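Putative branched-chain amino acid ABC transporter (Rhodospirillum rubrum ATCC 11170, PDB 3HUT) probably binds a branched-chain or related amino acid in the periplasm and delivers it to an ABC transporter for uptake into the cell. Local coordinates at residues D55-A60 and S85-S90; L49-R54 and R65-D70. All coordinates share one frame; numbering follows the deposited sequence.

Contact 1: residues D55-A60 and S85-S90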
ATOM      1  N   ASP A  55      -0.849 -19.418   0.472  1.00 12.38           N
ATOM      2  CA  ASP A  55      -0.827 -18.611  -0.745  1.00 11.87           C
ATOM      3  C   ASP A  55      -1.202 -19.516  -1.912  1.00 12.47           C
ATOM      4  O   ASP A  55      -0.645 -19.417  -3.006  1.00 12.10           O
ATOM      5  CB  ASP A  55       0.554 -17.991  -0.982  1.00 12.28           C
ATOM      6  CG  ASP A  55       0.523 -16.903  -2.048  1.00 15.41           C
ATOM      7  OD1 ASP A  55      -0.453 -16.124  -2.054  1.00 16.25           O
ATOM      8  OD2 ASP A  55       1.465 -16.810  -2.866  1.00 15.70           O
ATOM      9  N   ASP A  56      -2.152 -20.407  -1.650  1.00 13.01           N
ATOM     10  CA  ASP A  56      -2.633 -21.360  -2.647  1.00 14.01           C
ATOM     11  C   ASP A  56      -4.119 -21.127  -2.904  1.00 13.63           C
ATOM     12  O   ASP A  56      -4.930 -21.167  -1.980  1.00 11.73           O
ATOM     13  CB  ASP A  56      -2.394 -22.785  -2.134  1.00 15.07           C
ATOM     14  CG  ASP A  56      -2.854 -23.843  -3.111  1.00 18.05           C
ATOM     15  OD1 ASP A  56      -4.073 -24.111  -3.181  1.00 18.74           O
ATOM     16  OD2 ASP A  56      -1.990 -24.400  -3.816  1.00 20.15           O
ATOM     17  N   ALA A  57      -4.471 -20.881  -4.162  1.00 14.39           N
ATOM     18  CA  ALA A  57      -5.856 -20.614  -4.530  1.00 13.94           C
ATOM     19  C   ALA A  57      -6.835 -21.686  -4.062  1.00 13.79           C
ATOM     20  O   ALA A  57      -7.864 -21.370  -3.461  1.00 12.72           O
ATOM     21  CB  ALA A  57      -5.966 -20.427  -6.038  1.00 14.27           C
ATOM     22  N   ASP A  58      -6.525 -22.952  -4.326  1.00 13.28           N
ATOM     23  CA  ASP A  58      -7.421 -24.027  -3.916  1.00 15.00           C
ATOM     24  C   ASP A  58      -7.567 -24.113  -2.404  1.00 13.58           C
ATOM     25  O   ASP A  58      -8.648 -24.403  -1.898  1.00 12.50           O
ATOM     26  CB  ASP A  58      -6.944 -25.374  -4.469  1.00 19.04           C
ATOM     27  CG  ASP A  58      -7.047 -25.449  -5.980  1.00 22.71           C
ATOM     28  OD1 ASP A  58      -8.095 -25.041  -6.523  1.00 24.15           O
ATOM     29  OD2 ASP A  58      -6.086 -25.921  -6.623  1.00 26.14           O
ATOM     30  N   GLN A  59      -6.483 -23.860  -1.679  1.00 13.59           N
ATOM     31  CA  GLN A  59      -6.541 -23.915  -0.222  1.00 13.83           C
ATOM     32  C   GLN A  59      -7.397 -22.757   0.289  1.00 12.70           C
ATOM     33  O   GLN A  59      -8.173 -22.912   1.231  1.00 11.48           O
ATOM     34  CB  GLN A  59      -5.134 -23.823   0.372  1.00 15.49           C
ATOM     35  CG  GLN A  59      -5.079 -24.007   1.881  1.00 18.22           C
ATOM     36  CD  GLN A  59      -5.693 -25.319   2.332  1.00 22.77           C
ATOM     37  OE1 GLN A  59      -6.816 -25.355   2.824  1.00 24.34           O
ATOM     38  NE2 GLN A  59      -4.958 -26.406   2.155  1.00 24.11           N
ATOM     39  N   ALA A  60      -7.254 -21.602  -0.353  1.00 11.61           N
ATOM     40  CA  ALA A  60      -8.009 -20.413   0.025  1.00 10.94           C
ATOM     41  C   ALA A  60      -9.501 -20.655  -0.181  1.00 10.44           C
ATOM     42  O   ALA A  60     -10.339 -20.155   0.575  1.00  9.06           O
ATOM     43  CB  ALA A  60      -7.550 -19.226  -0.813  1.00 10.47           C
ATOM     44  N   SER A  85      -6.485 -13.747  -2.901  1.00  9.05           N
ATOM     45  CA  SER A  85      -7.565 -12.962  -2.319  1.00  8.90           C
ATOM     46  C   SER A  85      -8.789 -13.016  -3.221  1.00  8.30           C
ATOM     47  O   SER A  85      -9.920 -13.083  -2.749  1.00  9.19           O
ATOM     48  CB  SER A  85      -7.125 -11.510  -2.122  1.00  8.24           C
ATOM     49  OG  SER A  85      -6.086 -11.433  -1.159  1.00  8.07           O
HETATM   50  N   MSE A  86      -8.558 -13.003  -4.527  1.00  9.70           N
HETATM   51  CA  MSE A  86      -9.656 -13.050  -5.485  1.00 13.39           C
HETATM   52  C   MSE A  86     -10.307 -14.431  -5.535  1.00 12.20           C
HETATM   53  O   MSE A  86     -11.525 -14.541  -5.620  1.00 10.85           O
HETATM   54  CB  MSE A  86      -9.152 -12.635  -6.865  1.00 17.21           C
HETATM   55  CG  MSE A  86      -8.714 -11.179  -6.908  1.00 22.28           C
HETATM   56 SE   MSE A  86      -7.942 -10.638  -8.592  1.00 34.44          SE
HETATM   57  CE  MSE A  86      -9.544 -10.629  -9.671  1.00 27.98           C
ATOM     58  N   ALA A  87      -9.492 -15.481  -5.478  1.00 12.76           N
ATOM     59  CA  ALA A  87     -10.010 -16.847  -5.489  1.00 11.21           C
ATOM     60  C   ALA A  87     -11.006 -17.012  -4.340  1.00 12.41           C
ATOM     61  O   ALA A  87     -12.115 -17.511  -4.526  1.00 12.17           O
ATOM     62  CB  ALA A  87      -8.870 -17.838  -5.335  1.00 12.73           C
ATOM     63  N   ALA A  88     -10.608 -16.589  -3.145  1.00 11.16           N
ATOM     64  CA  ALA A  88     -11.490 -16.688  -1.991  1.00 10.53           C
ATOM     65  C   ALA A  88     -12.592 -15.634  -2.106  1.00  9.78           C
ATOM     66  O   ALA A  88     -13.736 -15.866  -1.709  1.00  8.91           O
ATOM     67  CB  ALA A  88     -10.693 -16.482  -0.707  1.00  7.40           C
ATOM     68  N   GLY A  89     -12.237 -14.480  -2.663  1.00  9.47           N
ATOM     69  CA  GLY A  89     -13.196 -13.399  -2.818  1.00  9.91           C
ATOM     70  C   GLY A  89     -14.449 -13.783  -3.588  1.00 11.04           C
ATOM     71  O   GLY A  89     -15.548 -13.346  -3.246  1.00 11.46           O
ATOM     72  N   SER A  90     -14.291 -14.602  -4.623  1.00 10.24           N
ATOM     73  CA  SER A  90     -15.429 -15.027  -5.434  1.00 11.50           C
ATOM     74  C   SER A  90     -16.475 -15.734  -4.578  1.00 10.31           C
ATOM     75  O   SER A  90     -17.681 -15.543  -4.763  1.00 10.72           O
ATOM     76  CB  SER A  90     -14.957 -15.951  -6.559  1.00 13.71           C
ATOM     77  OG  SER A  90     -14.030 -15.278  -7.393  1.00 15.38           O
TER
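Ala57 and Ala60, near the start of helix 57-69, meet Ala87 and Ala88 of helix 82-95 methyl to methyl, with no hydrogen bond between the two segments. Ahead of the helix, Asp55 OD1 is hydrogen-bonded to Ser81 OG, just before helix 82-95. Asp56 is the N-cap. Its OD1 takes the N-H of Gln59 through the anti lone pair at 2.9 Å, with an angle of 152° at the hydrogen, tying down the first turn. Ala57 then sets its CB 4.0 Å from Ala87 CB. One turn on, Ala60 points its CB toward the other helix, 4.2 Å from Ala88 CB, while Ala60 O lies 3.9 Å from that same methyl. Small residues on both sides let the backbones come close, Ala60 CA to Ala88 CA being 5.5 Å. Ala60 and Ala88 also touch Glu10 of strand 5-11, which puts the pair against the sheet. Here alanines line the seam between two successive helices on one face of a parallel sheet, an arrangement characteristic of the Rossmann-like α/β lobe of periplasmic binding proteins.

Contact 2: residues L49-R54 and R65-D70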
ATOM      1  N   LEU A  49      -9.724 -15.965  14.117  1.00  8.33           N
ATOM      2  CA  LEU A  49      -9.475 -17.351  13.767  1.00  9.22           C
ATOM      3  C   LEU A  49      -8.609 -17.317  12.510  1.00  9.99           C
ATOM      4  O   LEU A  49      -9.066 -16.921  11.435  1.00 10.30           O
ATOM      5  CB  LEU A  49     -10.798 -18.067  13.487  1.00 12.16           C
ATOM      6  CG  LEU A  49     -10.773 -19.585  13.289  1.00 15.87           C
ATOM      7  CD1 LEU A  49     -12.205 -20.127  13.329  1.00 18.57           C
ATOM      8  CD2 LEU A  49     -10.098 -19.929  11.976  1.00 21.09           C
ATOM      9  N   TYR A  50      -7.353 -17.713  12.658  1.00  9.32           N
ATOM     10  CA  TYR A  50      -6.412 -17.734  11.544  1.00  9.69           C
ATOM     11  C   TYR A  50      -6.471 -19.047  10.777  1.00  9.66           C
ATOM     12  O   TYR A  50      -6.790 -20.093  11.339  1.00  8.14           O
ATOM     13  CB  TYR A  50      -4.989 -17.547  12.066  1.00 10.06           C
ATOM     14  CG  TYR A  50      -4.740 -16.210  12.709  1.00  8.75           C
ATOM     15  CD1 TYR A  50      -4.408 -15.097  11.939  1.00 10.14           C
ATOM     16  CD2 TYR A  50      -4.839 -16.054  14.090  1.00 10.42           C
ATOM     17  CE1 TYR A  50      -4.179 -13.859  12.531  1.00 10.08           C
ATOM     18  CE2 TYR A  50      -4.613 -14.818  14.694  1.00 10.07           C
ATOM     19  CZ  TYR A  50      -4.281 -13.724  13.904  1.00 10.57           C
ATOM     20  OH  TYR A  50      -4.030 -12.504  14.492  1.00 10.70           O
ATOM     21  N   ALA A  51      -6.151 -18.981   9.490  1.00  9.55           N
ATOM     22  CA  ALA A  51      -6.127 -20.169   8.639  1.00 10.59           C
ATOM     23  C   ALA A  51      -4.974 -20.022   7.652  1.00 10.44           C
ATOM     24  O   ALA A  51      -4.860 -19.000   6.968  1.00  9.65           O
ATOM     25  CB  ALA A  51      -7.451 -20.317   7.892  1.00  9.75           C
ATOM     26  N   ASP A  52      -4.114 -21.037   7.593  1.00  8.76           N
ATOM     27  CA  ASP A  52      -2.967 -21.025   6.688  1.00 10.17           C
ATOM     28  C   ASP A  52      -3.405 -21.297   5.249  1.00 10.70           C
ATOM     29  O   ASP A  52      -3.714 -22.430   4.886  1.00 10.16           O
ATOM     30  CB  ASP A  52      -1.946 -22.082   7.129  1.00 11.46           C
ATOM     31  CG  ASP A  52      -0.682 -22.076   6.284  1.00 11.35           C
ATOM     32  OD1 ASP A  52      -0.549 -21.220   5.379  1.00 10.28           O
ATOM     33  OD2 ASP A  52       0.186 -22.936   6.532  1.00 10.77           O
ATOM     34  N   SER A  53      -3.426 -20.252   4.430  1.00  9.08           N
ATOM     35  CA  SER A  53      -3.830 -20.387   3.038  1.00 10.95           C
ATOM     36  C   SER A  53      -2.704 -20.917   2.147  1.00 10.99           C
ATOM     37  O   SER A  53      -2.952 -21.356   1.023  1.00 11.53           O
ATOM     38  CB  SER A  53      -4.281 -19.036   2.491  1.00 11.22           C
ATOM     39  OG  SER A  53      -3.160 -18.188   2.300  1.00 12.65           O
ATOM     40  N   ARG A  54      -1.472 -20.855   2.647  1.00 10.90           N
ATOM     41  CA  ARG A  54      -0.295 -21.304   1.902  1.00 12.39           C
ATOM     42  C   ARG A  54      -0.139 -20.536   0.590  1.00 12.52           C
ATOM     43  O   ARG A  54       0.626 -20.942  -0.287  1.00 11.94           O
ATOM     44  CB  ARG A  54      -0.391 -22.801   1.590  1.00 13.72           C
ATOM     45  CG  ARG A  54      -0.585 -23.687   2.807  1.00 17.50           C
ATOM     46  CD  ARG A  54       0.001 -25.071   2.562  1.00 21.75           C
ATOM     47  NE  ARG A  54      -0.524 -25.692   1.349  1.00 22.97           N
ATOM     48  CZ  ARG A  54      -1.755 -26.168   1.229  1.00 24.57           C
ATOM     49  NH1 ARG A  54      -2.591 -26.098   2.256  1.00 25.02           N
ATOM     50  NH2 ARG A  54      -2.149 -26.716   0.088  1.00 24.85           N
ATOM     51  N   ARG A  65     -14.917 -21.485   2.234  1.00 13.59           N
ATOM     52  CA  ARG A  65     -16.123 -22.275   2.452  1.00 14.44           C
ATOM     53  C   ARG A  65     -16.278 -22.488   3.959  1.00 13.28           C
ATOM     54  O   ARG A  65     -17.374 -22.373   4.505  1.00 11.61           O
ATOM     55  CB  ARG A  65     -15.994 -23.649   1.783  1.00 18.77           C
ATOM     56  CG  ARG A  65     -15.216 -24.624   2.665  1.00 27.15           C
ATOM     57  CD  ARG A  65     -14.855 -25.949   2.036  1.00 31.81           C
ATOM     58  NE  ARG A  65     -13.848 -26.626   2.852  1.00 34.47           N
ATOM     59  CZ  ARG A  65     -14.003 -26.939   4.137  1.00 36.70           C
ATOM     60  NH1 ARG A  65     -15.136 -26.640   4.763  1.00 37.68           N
ATOM     61  NH2 ARG A  65     -13.026 -27.550   4.800  1.00 34.88           N
ATOM     62  N   ALA A  66     -15.166 -22.812   4.617  1.00 12.00           N
ATOM     63  CA  ALA A  66     -15.152 -23.073   6.052  1.00 11.83           C
ATOM     64  C   ALA A  66     -15.617 -21.871   6.874  1.00 12.30           C
ATOM     65  O   ALA A  66     -16.433 -22.019   7.785  1.00 11.64           O
ATOM     66  CB  ALA A  66     -13.746 -23.505   6.492  1.00 11.92           C
ATOM     67  N   PHE A  67     -15.093 -20.687   6.564  1.00 10.85           N
ATOM     68  CA  PHE A  67     -15.490 -19.480   7.284  1.00 10.54           C
ATOM     69  C   PHE A  67     -16.966 -19.168   7.048  1.00 11.09           C
ATOM     70  O   PHE A  67     -17.681 -18.755   7.962  1.00 12.02           O
ATOM     71  CB  PHE A  67     -14.661 -18.272   6.839  1.00  7.68           C
ATOM     72  CG  PHE A  67     -13.249 -18.262   7.365  1.00  9.30           C
ATOM     73  CD1 PHE A  67     -12.934 -18.846   8.586  1.00  7.91           C
ATOM     74  CD2 PHE A  67     -12.244 -17.608   6.656  1.00  9.09           C
ATOM     75  CE1 PHE A  67     -11.635 -18.777   9.095  1.00  9.05           C
ATOM     76  CE2 PHE A  67     -10.944 -17.532   7.156  1.00 10.08           C
ATOM     77  CZ  PHE A  67     -10.637 -18.116   8.375  1.00  8.54           C
ATOM     78  N   VAL A  68     -17.413 -19.353   5.810  1.00 11.77           N
ATOM     79  CA  VAL A  68     -18.803 -19.090   5.450  1.00 12.04           C
ATOM     80  C   VAL A  68     -19.735 -20.015   6.231  1.00 13.48           C
ATOM     81  O   VAL A  68     -20.788 -19.595   6.714  1.00 12.11           O
ATOM     82  CB  VAL A  68     -19.019 -19.284   3.924  1.00 10.84           C
ATOM     83  CG1 VAL A  68     -20.519 -19.296   3.587  1.00  8.40           C
ATOM     84  CG2 VAL A  68     -18.319 -18.159   3.161  1.00 10.38           C
ATOM     85  N   ASP A  69     -19.321 -21.270   6.370  1.00 14.76           N
ATOM     86  CA  ASP A  69     -20.100 -22.274   7.084  1.00 16.39           C
ATOM     87  C   ASP A  69     -20.131 -22.106   8.599  1.00 15.98           C
ATOM     88  O   ASP A  69     -20.936 -22.746   9.274  1.00 15.71           O
ATOM     89  CB  ASP A  69     -19.591 -23.676   6.738  1.00 20.00           C
ATOM     90  CG  ASP A  69     -20.387 -24.321   5.627  1.00 24.32           C
ATOM     91  OD1 ASP A  69     -21.582 -24.611   5.852  1.00 28.99           O
ATOM     92  OD2 ASP A  69     -19.827 -24.539   4.533  1.00 27.40           O
ATOM     93  N   ASP A  70     -19.249 -21.267   9.139  1.00 14.71           N
ATOM     94  CA  ASP A  70     -19.232 -21.028  10.580  1.00 15.27           C
ATOM     95  C   ASP A  70     -19.986 -19.728  10.851  1.00 16.05           C
ATOM     96  O   ASP A  70     -19.444 -18.638  10.673  1.00 14.17           O
ATOM     97  CB  ASP A  70     -17.799 -20.898  11.098  1.00 15.74           C
ATOM     98  CG  ASP A  70     -17.737 -20.803  12.612  1.00 16.45           C
ATOM     99  OD1 ASP A  70     -18.750 -20.412  13.232  1.00 14.44           O
ATOM    100  OD2 ASP A  70     -16.669 -21.106  13.184  1.00 17.23           O
TER
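Phe67 of helix 57-69 reaches across to Leu49 and Ala51 of strand 46-52, the strand that leads into this helix, in the beta-alpha-beta crossover 46-52/57-69/73-78 of a three-layer α/β/α lobe. The phenyl ring is carried toward the strand by a first torsion that sets CG opposite the carbonyl carbon and beside the backbone N (chi1 -75°). Its far end, CE1 and CZ, does the touching. In Leu49, CG lies anti to the backbone N (chi1 -172°), and with CD1 extended (chi2 168°) the CD2 branch is the one turned to the edge of the ring, near the ring plane, 3.5 Å from Phe67 CE1. Two residues on, Ala51 turns its methyl to the same side of the strand and meets CZ obliquely at 3.9 Å. The ring therefore lies against alternate strand residues, while Tyr50 points away and touches helix 18-37 on the other face. Tyr92 of helix 82-95 also packs on Phe67, and strand 46-52 is held in the sheet by backbone hydrogen bonds of Leu49 and Ala51 to strand 5-11. Past the strand end the chain bends in an Asx turn: Arg54 N donates to Asp52 OD1, from above the carboxylate plane. Between strand and helix the contact is apolar, although the carbonyl Leu49 O comes within 3.6 Å of Phe67 CZ.

Contacts 1 and 2 have centres about 11 Å apart and share helix 57-69: its N-terminal turn packs on helix 82-95 in contact 1, and its C-terminal part covers strand 46-52 in contact 2. Along the chain their segments alternate, in the order 49-54, 55-60, 65-70, 85-90, so residues 49-60 run unbroken from one contact into the other. They also touch directly, Gln59 CB lying 3.4 Å from Ser53 O. Strand 46-52 is one of the two edge strands of the five-stranded parallel sheet within this chain. Through the two contacts helix 57-69 packs against both the edge strand and the next helix in one lobe of the binding protein.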